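Local coordinates for alcohol dehydrogenase IV (Corynebacterium glutamicum, PDB 3IV7), which probably reduces maleylacetate with a nicotinamide cofactor, as a member of the iron-containing alcohol dehydrogenase family, at residues 40-45 with 50-55; 92-97 with 102-107; 180-185 with 279-284; 286-291 with 295-300. All coordinates share one frame; numbering follows the deposited sequence.

From the N terminus, the four contacts follow one another in series; none nests inside or crosses another. Contact 1 closes the short connection from strand 40-43 to helix 49-55, and contact 2 the equally short one from strand 91-96 into helix 98-111. These two strands are neighbours in the parallel sheet, joined by backbone bonds between M41 or I43 and V93. Contact 3 spans 93 mostly helical residues, bringing the end of helix 164-181 to helix 276-286. Contact 4 closes the loop leaving that helix for helix 291-301, and E279 OE2 bonds to A291 N between the two. Contacts 1 and 2 thus lie in the nucleotide-fold half, contacts 3 and 4 in the helical half.

Contact 1 of 4, residues 40-45 with 50-55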
loop_
_atom_site.group_PDB
_atom_site.type_symbol
_atom_site.label_atom_id
_atom_site.label_comp_id
_atom_site.label_asym_id
_atom_site.label_seq_id
_atom_site.Cartn_x
_atom_site.Cartn_y
_atom_site.Cartn_z
ATOM N N VAL A 40 -3.147 -22.178 -19.958
ATOM C CA VAL A 40 -3.185 -20.766 -19.977
ATOM C C VAL A 40 -4.026 -20.227 -21.134
ATOM O O VAL A 40 -3.915 -20.683 -22.282
ATOM C CB VAL A 40 -1.750 -20.195 -20.133
ATOM C CG1 VAL A 40 -1.774 -18.656 -20.161
ATOM C CG2 VAL A 40 -0.818 -20.719 -19.013
HETATM N N MSE A 41 -4.845 -19.235 -20.825
HETATM C CA MSE A 41 -5.620 -18.527 -21.826
HETATM C C MSE A 41 -5.114 -17.099 -21.906
HETATM O O MSE A 41 -5.121 -16.374 -20.907
HETATM C CB MSE A 41 -7.091 -18.544 -21.453
HETATM C CG MSE A 41 -8.054 -17.765 -22.417
HETATM SE SE MSE A 41 -9.893 -18.040 -21.808
HETATM C CE MSE A 41 -10.902 -16.975 -23.077
ATOM N N VAL A 42 -4.647 -16.700 -23.091
ATOM C CA VAL A 42 -4.196 -15.325 -23.319
ATOM C C VAL A 42 -5.308 -14.537 -24.028
ATOM O O VAL A 42 -5.874 -14.980 -25.048
ATOM C CB VAL A 42 -2.896 -15.270 -24.147
ATOM C CG1 VAL A 42 -2.558 -13.848 -24.512
ATOM C CG2 VAL A 42 -1.728 -15.895 -23.360
ATOM N N ILE A 43 -5.626 -13.386 -23.471
ATOM C CA ILE A 43 -6.700 -12.552 -23.968
ATOM C C ILE A 43 -6.083 -11.269 -24.463
ATOM O O ILE A 43 -5.403 -10.571 -23.708
ATOM C CB ILE A 43 -7.733 -12.233 -22.836
ATOM C CG1 ILE A 43 -8.378 -13.507 -22.338
ATOM C CG2 ILE A 43 -8.797 -11.226 -23.330
ATOM C CD1 ILE A 43 -8.908 -13.420 -20.947
ATOM N N ALA A 44 -6.347 -10.934 -25.715
ATOM C CA ALA A 44 -5.800 -9.714 -26.309
ATOM C C ALA A 44 -6.607 -9.370 -27.576
ATOM O O ALA A 44 -6.988 -10.249 -28.307
ATOM C CB ALA A 44 -4.294 -9.920 -26.674
ATOM N N GLY A 45 -6.888 -8.095 -27.791
ATOM C CA GLY A 45 -7.566 -7.673 -29.007
ATOM C C GLY A 45 -6.658 -7.895 -30.207
ATOM O O GLY A 45 -5.419 -7.974 -30.061
ATOM N N SER A 50 -0.243 -9.682 -31.885
ATOM C CA SER A 50 1.152 -9.888 -32.286
ATOM C C SER A 50 2.054 -9.686 -31.068
ATOM O O SER A 50 2.920 -10.487 -30.783
ATOM C CB SER A 50 1.536 -8.914 -33.404
ATOM O OG SER A 50 2.923 -8.902 -33.617
ATOM N N ILE A 51 1.793 -8.623 -30.347
ATOM C CA ILE A 51 2.512 -8.311 -29.156
ATOM C C ILE A 51 2.256 -9.353 -28.025
ATOM O O ILE A 51 3.147 -9.680 -27.302
ATOM C CB ILE A 51 2.147 -6.932 -28.696
ATOM C CG1 ILE A 51 2.848 -5.917 -29.592
ATOM C CG2 ILE A 51 2.558 -6.723 -27.275
ATOM N N ALA A 52 1.036 -9.874 -27.934
ATOM C CA ALA A 52 0.700 -10.885 -26.924
ATOM C C ALA A 52 1.439 -12.170 -27.200
ATOM O O ALA A 52 1.879 -12.828 -26.289
ATOM C CB ALA A 52 -0.824 -11.142 -26.859
ATOM N N HIS A 53 1.587 -12.510 -28.455
ATOM C CA HIS A 53 2.364 -13.701 -28.829
ATOM C C HIS A 53 3.820 -13.565 -28.393
ATOM O O HIS A 53 4.396 -14.521 -27.880
ATOM C CB HIS A 53 2.278 -13.969 -30.308
ATOM C CG HIS A 53 1.022 -14.661 -30.710
ATOM N ND1 HIS A 53 -0.182 -14.005 -30.819
ATOM C CD2 HIS A 53 0.763 -15.966 -30.959
ATOM C CE1 HIS A 53 -1.118 -14.867 -31.169
ATOM N NE2 HIS A 53 -0.573 -16.064 -31.257
ATOM N N LYS A 54 4.394 -12.364 -28.554
ATOM C CA LYS A 54 5.768 -12.126 -28.117
ATOM C C LYS A 54 5.857 -12.193 -26.591
ATOM O O LYS A 54 6.812 -12.710 -26.061
ATOM C CB LYS A 54 6.305 -10.772 -28.597
ATOM C CG LYS A 54 6.390 -10.601 -30.106
ATOM C CD LYS A 54 7.418 -9.496 -30.485
ATOM C CE LYS A 54 7.056 -8.767 -31.783
ATOM N NZ LYS A 54 5.937 -7.752 -31.567
ATOM N N VAL A 55 4.856 -11.653 -25.898
ATOM C CA VAL A 55 4.856 -11.654 -24.435
ATOM C C VAL A 55 4.744 -13.064 -23.861
ATOM O O VAL A 55 5.364 -13.375 -22.860
ATOM C CB VAL A 55 3.723 -10.792 -23.894
ATOM C CG1 VAL A 55 3.525 -11.027 -22.400
ATOM C CG2 VAL A 55 3.995 -9.301 -24.227
#
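The methyl group of A52 faces two side chains of segment 40-45, V42 and A44. A44 meets it methyl to methyl, CB to CB at 3.7 Å, and V42 reaches it through one branch, CG1, 4.0 Å from A52 CB. V42 and A44 are two residues apart in an extended chain, so their CA-CB bonds emerge on the same face; A44 CB and V42 CG1 lie 4.8 Å apart, and the A52 methyl touches both of them. The valine torsion selects the branch: with CG1 anti to the backbone N (chi1 173°), that methyl is sent across to the helix, while CG2 lies beside its own backbone N and makes no close approach to A52. The interaction is purely apolar and small, and two of the three participants are alanines, which lets the helix backbone come near the chain: the CA atoms of A44 and A52 are only 6.6 Å apart. This is the first leg of a beta-alpha-beta unit made by strand 40-43, helix 49-55 and strand 63-65. A52 also rests on V95 of the adjoining strand, and H53 stacks on W64 farther out. On the opposite face of strand 40-43, I43 and selenomethionine M41 pack against helix 98-111, so the strand is sandwiched between two helices.

Contact 2 of 4, residues 92-97 with 102-107; sequences LVCVGG and GLAKAI
Strand 92-96 and helix 102-107 run nearly antiparallel, at 161° between their N-to-C directions and with axes 8.6 Å apart, as L92 and C94 of the strand pack on A104 and I107 of the helix. This is the opening half of a beta-alpha-beta crossover, completed by strand 115-119, in the nucleotide-binding type of fold that this family has in its N-terminal half. L92 does most of the work. Its CG stands anti to the carbonyl carbon (chi1 -59°), and both methyls bear on I107: L92 CD1 lies against I107 CB at 3.8 Å and also meets I107 CG2, while L92 CD2 is 4.1 Å from I107 CG2 and slightly farther from I107 CD1. The two side chains cross at a slant rather than running alongside each other. The side chain of A104 is a single methyl, and C94 packs on it with both CB and the sulfur, C94 SG lying 3.8 Å from A104 CB. I107 also reaches I43 and M41 of the next strand, so the helix straddles two strands of the sheet. Between strand and helix the chain turns through glycines; G97 occupies the N-cap position, and in relatives this glycine-rich turn receives the cofactor's diphosphate, probably here too. On the far side of the helix, K105 NZ is bonded to S125 OG, T128 OG1 and V130 O. Back at the interface, L92 CD1 also touches the helix backbone, 3.5 Å from A104 O.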
loop_
_atom_site.group_PDB
_atom_site.type_symbol
_atom_site.label_atom_id
_atom_site.label_comp_id
_atom_site.label_asym_id
_atom_site.label_seq_id
_atom_site.Cartn_x
_atom_site.Cartn_y
_atom_site.Cartn_z
ATOM N N LEU A 92 -5.827 -17.036 -16.522
ATOM C CA LEU A 92 -6.132 -15.977 -17.486
ATOM C C LEU A 92 -4.951 -15.020 -17.570
ATOM O O LEU A 92 -4.428 -14.578 -16.536
ATOM C CB LEU A 92 -7.368 -15.175 -17.029
ATOM C CG LEU A 92 -8.665 -15.955 -16.831
ATOM C CD1 LEU A 92 -9.766 -15.057 -16.275
ATOM C CD2 LEU A 92 -9.070 -16.575 -18.118
ATOM N N VAL A 93 -4.508 -14.713 -18.788
ATOM C CA VAL A 93 -3.472 -13.709 -18.984
ATOM C C VAL A 93 -4.010 -12.675 -19.971
ATOM O O VAL A 93 -4.437 -13.024 -21.045
ATOM C CB VAL A 93 -2.109 -14.307 -19.548
ATOM C CG1 VAL A 93 -1.084 -13.197 -19.661
ATOM C CG2 VAL A 93 -1.566 -15.474 -18.653
ATOM N N CYS A 94 -4.039 -11.399 -19.579
ATOM C CA CYS A 94 -4.549 -10.391 -20.485
ATOM C C CYS A 94 -3.500 -9.395 -20.843
ATOM O O CYS A 94 -2.765 -8.922 -19.988
ATOM C CB CYS A 94 -5.808 -9.712 -19.915
ATOM S SG CYS A 94 -5.682 -9.112 -18.184
ATOM N N VAL A 95 -3.395 -9.100 -22.135
ATOM C CA VAL A 95 -2.397 -8.169 -22.626
ATOM C C VAL A 95 -3.096 -7.046 -23.391
ATOM O O VAL A 95 -3.655 -7.268 -24.472
ATOM C CB VAL A 95 -1.441 -8.870 -23.553
ATOM C CG1 VAL A 95 -0.320 -7.882 -23.986
ATOM C CG2 VAL A 95 -0.882 -10.155 -22.875
ATOM N N GLY A 96 -3.115 -5.862 -22.809
ATOM C CA GLY A 96 -3.770 -4.758 -23.428
ATOM C C GLY A 96 -4.312 -3.769 -22.445
ATOM O O GLY A 96 -3.879 -3.714 -21.290
ATOM N N GLY A 97 -5.293 -2.997 -22.890
ATOM C CA GLY A 97 -5.863 -1.935 -22.080
ATOM C C GLY A 97 -7.092 -2.304 -21.278
ATOM O O GLY A 97 -7.466 -3.489 -21.150
ATOM N N GLY A 102 -10.834 -5.800 -18.868
ATOM C CA GLY A 102 -12.259 -5.876 -18.511
ATOM C C GLY A 102 -12.868 -7.246 -18.805
ATOM O O GLY A 102 -13.678 -7.765 -18.003
ATOM N N LEU A 103 -12.486 -7.843 -19.942
ATOM C CA LEU A 103 -12.997 -9.144 -20.314
ATOM C C LEU A 103 -12.427 -10.243 -19.410
ATOM O O LEU A 103 -13.148 -11.158 -19.007
ATOM C CB LEU A 103 -12.719 -9.447 -21.796
ATOM C CG LEU A 103 -13.315 -10.754 -22.339
ATOM C CD1 LEU A 103 -14.829 -10.781 -22.181
ATOM C CD2 LEU A 103 -12.910 -11.022 -23.831
ATOM N N ALA A 104 -11.154 -10.139 -19.058
ATOM C CA ALA A 104 -10.545 -11.115 -18.158
ATOM C C ALA A 104 -11.291 -11.065 -16.835
ATOM O O ALA A 104 -11.631 -12.093 -16.270
ATOM C CB ALA A 104 -9.029 -10.830 -17.970
ATOM N N LYS A 105 -11.618 -9.860 -16.387
ATOM C CA LYS A 105 -12.355 -9.690 -15.151
ATOM C C LYS A 105 -13.737 -10.335 -15.268
ATOM O O LYS A 105 -14.194 -11.004 -14.352
ATOM C CB LYS A 105 -12.496 -8.200 -14.812
ATOM C CG LYS A 105 -11.213 -7.522 -14.275
ATOM C CD LYS A 105 -11.494 -6.045 -13.986
ATOM C CE LYS A 105 -10.452 -5.444 -13.049
ATOM N NZ LYS A 105 -10.700 -4.014 -12.805
ATOM N N ALA A 106 -14.422 -10.090 -16.377
ATOM C CA ALA A 106 -15.745 -10.659 -16.565
ATOM C C ALA A 106 -15.693 -12.198 -16.450
ATOM O O ALA A 106 -16.577 -12.812 -15.833
ATOM C CB ALA A 106 -16.358 -10.215 -17.878
ATOM N N ILE A 107 -14.636 -12.804 -16.978
ATOM C CA ILE A 107 -14.464 -14.268 -16.893
ATOM C C ILE A 107 -14.247 -14.712 -15.456
ATOM O O ILE A 107 -14.831 -15.690 -15.012
ATOM C CB ILE A 107 -13.282 -14.781 -17.744
ATOM C CG1 ILE A 107 -13.500 -14.464 -19.224
ATOM C CG2 ILE A 107 -13.157 -16.334 -17.584
ATOM C CD1 ILE A 107 -12.238 -14.702 -20.118
#

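Contact 3 of 4, residues 180-185 with 279-284; sequences DSLWGP and ERRAAA. With EDO (1,2-ethanediol), chain C.
L182 reaches A282 and R281 because its chi1 of -65° sets CG anti to the carbonyl carbon and a chi2 of 178° extends CD1 toward A282, leaving CD2 as the side branch facing R281, while R281 starts out with CG anti to the backbone N and then bends at chi3 (-76°). The contact belongs to the all-helical C-terminal half of the fold, where a type I turn from S181 to G184 at the end of helix 164-181 meets helix 276-286. The leucine fork splits its partners: CD1 rests on the methyl of A282, 3.9 Å from CB, and CD2 lies 3.9 Å from R281 CD, the aliphatic part of the arginine. Helix 189-211 borders the same site, its A195 and I199 meeting L182, and A192 and A196 meeting R281. W183 folds back on D180: NE1 donates to D180 OD1 at 2.7 Å, on the anti side of the carboxylate and somewhat out of its plane, while D180 C lies over one ring face, toward its rim. D180 OD2 bonds to H242 ND1, so the carboxylate links W183 to helix 240-250. Beyond the bend, a 1,2-ethanediol, probably from the crystallisation liquor, sits at the edge of the R281 guanidinium. The diol bridges two nitrogens: R281 NE donates to its O1 at 3.1 Å, and R281 NH2 to its O2 at 3.0 Å.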
loop_
_atom_site.group_PDB
_atom_site.type_symbol
_atom_site.label_atom_id
_atom_site.label_comp_id
_atom_site.label_asym_id
_atom_site.label_seq_id
_atom_site.Cartn_x
_atom_site.Cartn_y
_atom_site.Cartn_z
ATOM N N ASP A 180 -9.471 12.576 -7.741
ATOM C CA ASP A 180 -10.831 12.357 -7.215
ATOM C C ASP A 180 -10.770 11.560 -5.899
ATOM O O ASP A 180 -11.560 11.808 -4.977
ATOM C CB ASP A 180 -11.649 11.614 -8.216
ATOM C CG ASP A 180 -13.135 11.877 -8.097
ATOM O OD1 ASP A 180 -13.566 12.992 -7.658
ATOM O OD2 ASP A 180 -13.879 10.986 -8.573
ATOM N N SER A 181 -9.795 10.643 -5.805
ATOM C CA SER A 181 -9.646 9.797 -4.629
ATOM C C SER A 181 -9.311 10.608 -3.363
ATOM O O SER A 181 -9.612 10.177 -2.238
ATOM C CB SER A 181 -8.604 8.713 -4.883
ATOM O OG SER A 181 -9.112 7.695 -5.767
ATOM N N LEU A 182 -8.716 11.788 -3.554
ATOM C CA LEU A 182 -8.384 12.674 -2.452
ATOM C C LEU A 182 -9.596 13.157 -1.655
ATOM O O LEU A 182 -9.454 13.519 -0.492
ATOM C CB LEU A 182 -7.539 13.859 -2.937
ATOM C CG LEU A 182 -6.149 13.464 -3.479
ATOM C CD1 LEU A 182 -5.384 14.663 -3.974
ATOM C CD2 LEU A 182 -5.359 12.699 -2.405
ATOM N N TRP A 183 -10.770 13.207 -2.297
ATOM C CA TRP A 183 -12.032 13.519 -1.593
ATOM C C TRP A 183 -13.042 12.382 -1.874
ATOM O O TRP A 183 -14.250 12.591 -1.869
ATOM C CB TRP A 183 -12.598 14.903 -2.015
ATOM C CG TRP A 183 -12.621 15.085 -3.466
ATOM C CD1 TRP A 183 -13.395 14.396 -4.364
ATOM C CD2 TRP A 183 -11.784 15.948 -4.242
ATOM N NE1 TRP A 183 -13.066 14.756 -5.643
ATOM C CE2 TRP A 183 -12.088 15.711 -5.602
ATOM C CE3 TRP A 183 -10.805 16.883 -3.931
ATOM C CZ2 TRP A 183 -11.447 16.375 -6.632
ATOM C CZ3 TRP A 183 -10.192 17.558 -4.956
ATOM C CH2 TRP A 183 -10.511 17.295 -6.295
ATOM N N GLY A 184 -12.522 11.175 -2.108
ATOM C CA GLY A 184 -13.365 10.012 -2.407
ATOM C C GLY A 184 -14.274 9.651 -1.235
ATOM O O GLY A 184 -14.040 10.102 -0.106
ATOM N N PRO A 185 -15.311 8.820 -1.490
ATOM C CA PRO A 185 -16.225 8.456 -0.411
ATOM C C PRO A 185 -15.539 7.727 0.737
ATOM O O PRO A 185 -15.985 7.844 1.848
ATOM C CB PRO A 185 -17.235 7.530 -1.100
ATOM C CG PRO A 185 -16.559 7.088 -2.363
ATOM C CD PRO A 185 -15.704 8.211 -2.766
ATOM N N GLU A 279 -6.364 19.632 -1.474
ATOM C CA GLU A 279 -5.760 20.625 -2.363
ATOM C C GLU A 279 -4.268 20.811 -2.038
ATOM O O GLU A 279 -3.441 20.871 -2.934
ATOM C CB GLU A 279 -6.522 21.966 -2.253
ATOM C CG GLU A 279 -6.262 22.981 -3.379
ATOM C CD GLU A 279 -4.925 23.722 -3.250
ATOM O OE1 GLU A 279 -4.426 23.885 -2.131
ATOM O OE2 GLU A 279 -4.388 24.143 -4.290
ATOM N N ARG A 280 -3.920 20.865 -0.754
ATOM C CA ARG A 280 -2.521 21.078 -0.382
ATOM C C ARG A 280 -1.664 19.839 -0.685
ATOM O O ARG A 280 -0.535 19.952 -1.130
ATOM C CB ARG A 280 -2.398 21.509 1.088
ATOM C CG ARG A 280 -2.941 22.930 1.352
ATOM C CD ARG A 280 -2.593 23.419 2.771
ATOM N NE ARG A 280 -2.945 22.456 3.825
ATOM C CZ ARG A 280 -4.078 22.457 4.535
ATOM N NH1 ARG A 280 -5.026 23.357 4.317
ATOM N NH2 ARG A 280 -4.264 21.536 5.480
ATOM N N ARG A 281 -2.227 18.662 -0.491
ATOM C CA ARG A 281 -1.509 17.447 -0.816
ATOM C C ARG A 281 -1.250 17.365 -2.338
ATOM O O ARG A 281 -0.151 17.054 -2.766
ATOM C CB ARG A 281 -2.283 16.229 -0.330
ATOM C CG ARG A 281 -1.474 14.964 -0.380
ATOM C CD ARG A 281 -2.325 13.745 -0.206
ATOM N NE ARG A 281 -2.741 13.528 1.171
ATOM C CZ ARG A 281 -2.012 12.927 2.108
ATOM N NH1 ARG A 281 -0.778 12.500 1.850
ATOM N NH2 ARG A 281 -2.522 12.767 3.331
ATOM N N ALA A 282 -2.264 17.662 -3.137
ATOM C CA ALA A 282 -2.118 17.606 -4.598
ATOM C C ALA A 282 -1.069 18.654 -5.046
ATOM O O ALA A 282 -0.162 18.354 -5.811
ATOM C CB ALA A 282 -3.479 17.858 -5.276
ATOM N N ALA A 283 -1.206 19.867 -4.519
ATOM C CA ALA A 283 -0.262 20.957 -4.783
ATOM C C ALA A 283 1.181 20.519 -4.519
ATOM O O ALA A 283 2.037 20.701 -5.361
ATOM C CB ALA A 283 -0.617 22.195 -3.918
ATOM N N ALA A 284 1.433 19.939 -3.340
ATOM C CA ALA A 284 2.765 19.432 -3.000
ATOM C C ALA A 284 3.239 18.375 -4.008
ATOM O O ALA A 284 4.394 18.359 -4.412
ATOM C CB ALA A 284 2.754 18.839 -1.601
HETATM C C1 EDO C . -6.098 15.034 2.271
HETATM O O1 EDO C . -5.753 14.105 1.240
HETATM C C2 EDO C . -6.323 14.292 3.579
HETATM O O2 EDO C . -5.058 14.069 4.200
#

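Contact 4 of 4, residues 286-291 with 295-300; sequences FGTDTA and LQRLRL
F286 lays the face of its ring on the backbone of L295, one turn into helix 291-301. From CB, the ring is sent toward that helix by a chi1 of -82°, which places CG anti to the carbonyl carbon. CG and both CD atoms stand 4.0 to 4.2 Å from L295 N, which sits over the ring centre; farther out, CE2 approaches the same nitrogen at 3.8 Å. The ring edge at CE1 faces L298, 4.2 Å from its CD2. At the tip, CZ lies 3.8 Å from L295 CA and near CB. The amide against the ring is already committed: L295 N donates to A291 O at 2.9 Å, nearly straight at 163°, in the first turn of the helix. Outside this core, the T288 and R297 side chains pass with opposite headings, T288 CG2 3.6 Å from R297 NH1. T288 OG1 meanwhile donates to T290 O, from above the carbonyl plane, which steadies the loop between a Schellman motif at G287 and the N-cap T290; T290 OG1 caps E293 N. L175 of helix 164-181 packs against F286, L295 and L298 alike. With its N-H used by A291 O, L295 offers the ring face an amide that is already satisfied, so the contact is van der Waals packing and not an N-H to pi bond; the R297 contact adds more at the exposed margin.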
loop_
_atom_site.group_PDB
_atom_site.type_symbol
_atom_site.label_atom_id
_atom_site.label_comp_id
_atom_site.label_asym_id
_atom_site.label_seq_id
_atom_site.Cartn_x
_atom_site.Cartn_y
_atom_site.Cartn_z
ATOM N N PHE A 286 2.358 18.104 -7.084
ATOM C CA PHE A 286 2.661 18.789 -8.341
ATOM C C PHE A 286 3.913 19.654 -8.217
ATOM O O PHE A 286 4.545 19.968 -9.210
ATOM C CB PHE A 286 1.490 19.660 -8.812
ATOM C CG PHE A 286 0.404 18.900 -9.560
ATOM C CD1 PHE A 286 0.668 18.307 -10.763
ATOM C CD2 PHE A 286 -0.885 18.867 -9.078
ATOM C CE1 PHE A 286 -0.320 17.631 -11.451
ATOM C CE2 PHE A 286 -1.882 18.179 -9.751
ATOM C CZ PHE A 286 -1.619 17.586 -10.927
ATOM N N GLY A 287 4.243 20.072 -6.998
ATOM C CA GLY A 287 5.403 20.952 -6.778
ATOM C C GLY A 287 5.053 22.400 -7.096
ATOM O O GLY A 287 5.905 23.173 -7.495
ATOM N N THR A 288 3.791 22.763 -6.871
ATOM C CA THR A 288 3.271 24.064 -7.219
ATOM C C THR A 288 2.470 24.606 -6.037
ATOM O O THR A 288 2.160 23.872 -5.114
ATOM C CB THR A 288 2.361 23.973 -8.473
ATOM O OG1 THR A 288 1.341 22.988 -8.259
ATOM C CG2 THR A 288 3.178 23.577 -9.721
ATOM N N ASP A 289 2.131 25.889 -6.081
ATOM C CA ASP A 289 1.449 26.557 -4.954
ATOM C C ASP A 289 0.025 26.091 -4.761
ATOM O O ASP A 289 -0.456 26.009 -3.628
ATOM C CB ASP A 289 1.485 28.078 -5.130
ATOM C CG ASP A 289 2.895 28.634 -5.067
ATOM O OD1 ASP A 289 3.693 28.132 -4.258
ATOM O OD2 ASP A 289 3.208 29.565 -5.840
ATOM N N THR A 290 -0.653 25.795 -5.868
ATOM C CA THR A 290 -1.994 25.257 -5.824
ATOM C C THR A 290 -2.075 24.005 -6.688
ATOM O O THR A 290 -1.297 23.828 -7.623
ATOM C CB THR A 290 -3.043 26.271 -6.338
ATOM O OG1 THR A 290 -2.962 26.371 -7.758
ATOM C CG2 THR A 290 -2.830 27.620 -5.727
ATOM N N ALA A 291 -3.062 23.171 -6.405
ATOM C CA ALA A 291 -3.260 21.939 -7.149
ATOM C C ALA A 291 -3.649 22.232 -8.589
ATOM O O ALA A 291 -3.193 21.550 -9.529
ATOM C CB ALA A 291 -4.322 21.096 -6.472
ATOM N N LEU A 295 -1.996 21.169 -12.133
ATOM C CA LEU A 295 -2.712 20.439 -13.160
ATOM C C LEU A 295 -2.693 21.211 -14.492
ATOM O O LEU A 295 -2.474 20.622 -15.535
ATOM C CB LEU A 295 -4.155 20.131 -12.742
ATOM C CG LEU A 295 -4.995 19.355 -13.789
ATOM C CD1 LEU A 295 -4.283 18.022 -14.175
ATOM C CD2 LEU A 295 -6.376 19.083 -13.234
ATOM N N GLN A 296 -2.912 22.530 -14.436
ATOM C CA GLN A 296 -2.956 23.354 -15.651
ATOM C C GLN A 296 -1.601 23.398 -16.375
ATOM O O GLN A 296 -1.554 23.317 -17.603
ATOM C CB GLN A 296 -3.460 24.765 -15.342
ATOM C CG GLN A 296 -4.936 24.848 -14.957
ATOM C CD GLN A 296 -5.886 24.377 -16.061
ATOM O OE1 GLN A 296 -6.230 23.195 -16.136
ATOM N NE2 GLN A 296 -6.392 25.325 -16.856
ATOM N N ARG A 297 -0.508 23.493 -15.614
ATOM C CA ARG A 297 0.829 23.439 -16.196
ATOM C C ARG A 297 1.099 22.107 -16.847
ATOM O O ARG A 297 1.756 22.049 -17.883
ATOM C CB ARG A 297 1.892 23.692 -15.143
ATOM C CG ARG A 297 1.938 25.089 -14.697
ATOM C CD ARG A 297 2.931 25.308 -13.595
ATOM N NE ARG A 297 2.851 26.683 -13.084
ATOM C CZ ARG A 297 3.608 27.175 -12.110
ATOM N NH1 ARG A 297 4.536 26.421 -11.531
ATOM N NH2 ARG A 297 3.448 28.437 -11.724
ATOM N N LEU A 298 0.656 21.025 -16.219
ATOM C CA LEU A 298 0.813 19.721 -16.813
ATOM C C LEU A 298 0.044 19.660 -18.110
ATOM O O LEU A 298 0.599 19.263 -19.169
ATOM C CB LEU A 298 0.348 18.626 -15.874
ATOM C CG LEU A 298 0.296 17.222 -16.468
ATOM C CD1 LEU A 298 1.685 16.752 -16.947
ATOM C CD2 LEU A 298 -0.266 16.284 -15.413
ATOM N N ARG A 299 -1.217 20.076 -18.062
ATOM C CA ARG A 299 -2.080 20.022 -19.247
ATOM C C ARG A 299 -1.519 20.803 -20.418
ATOM O O ARG A 299 -1.499 20.308 -21.557
ATOM C CB ARG A 299 -3.487 20.499 -18.913
ATOM C CG ARG A 299 -4.246 19.519 -17.996
ATOM C CD ARG A 299 -5.602 20.008 -17.670
ATOM N NE ARG A 299 -6.443 20.021 -18.850
ATOM C CZ ARG A 299 -7.155 21.059 -19.281
ATOM N NH1 ARG A 299 -7.171 22.223 -18.623
ATOM N NH2 ARG A 299 -7.886 20.928 -20.375
ATOM N N LEU A 300 -1.042 22.011 -20.160
ATOM C CA LEU A 300 -0.411 22.785 -21.218
ATOM C C LEU A 300 0.837 22.053 -21.749
ATOM O O LEU A 300 1.033 21.945 -22.938
ATOM C CB LEU A 300 -0.022 24.168 -20.704
ATOM C CG LEU A 300 0.428 25.138 -21.786
ATOM C CD1 LEU A 300 -0.639 25.224 -22.844
ATOM C CD2 LEU A 300 0.711 26.529 -21.192
#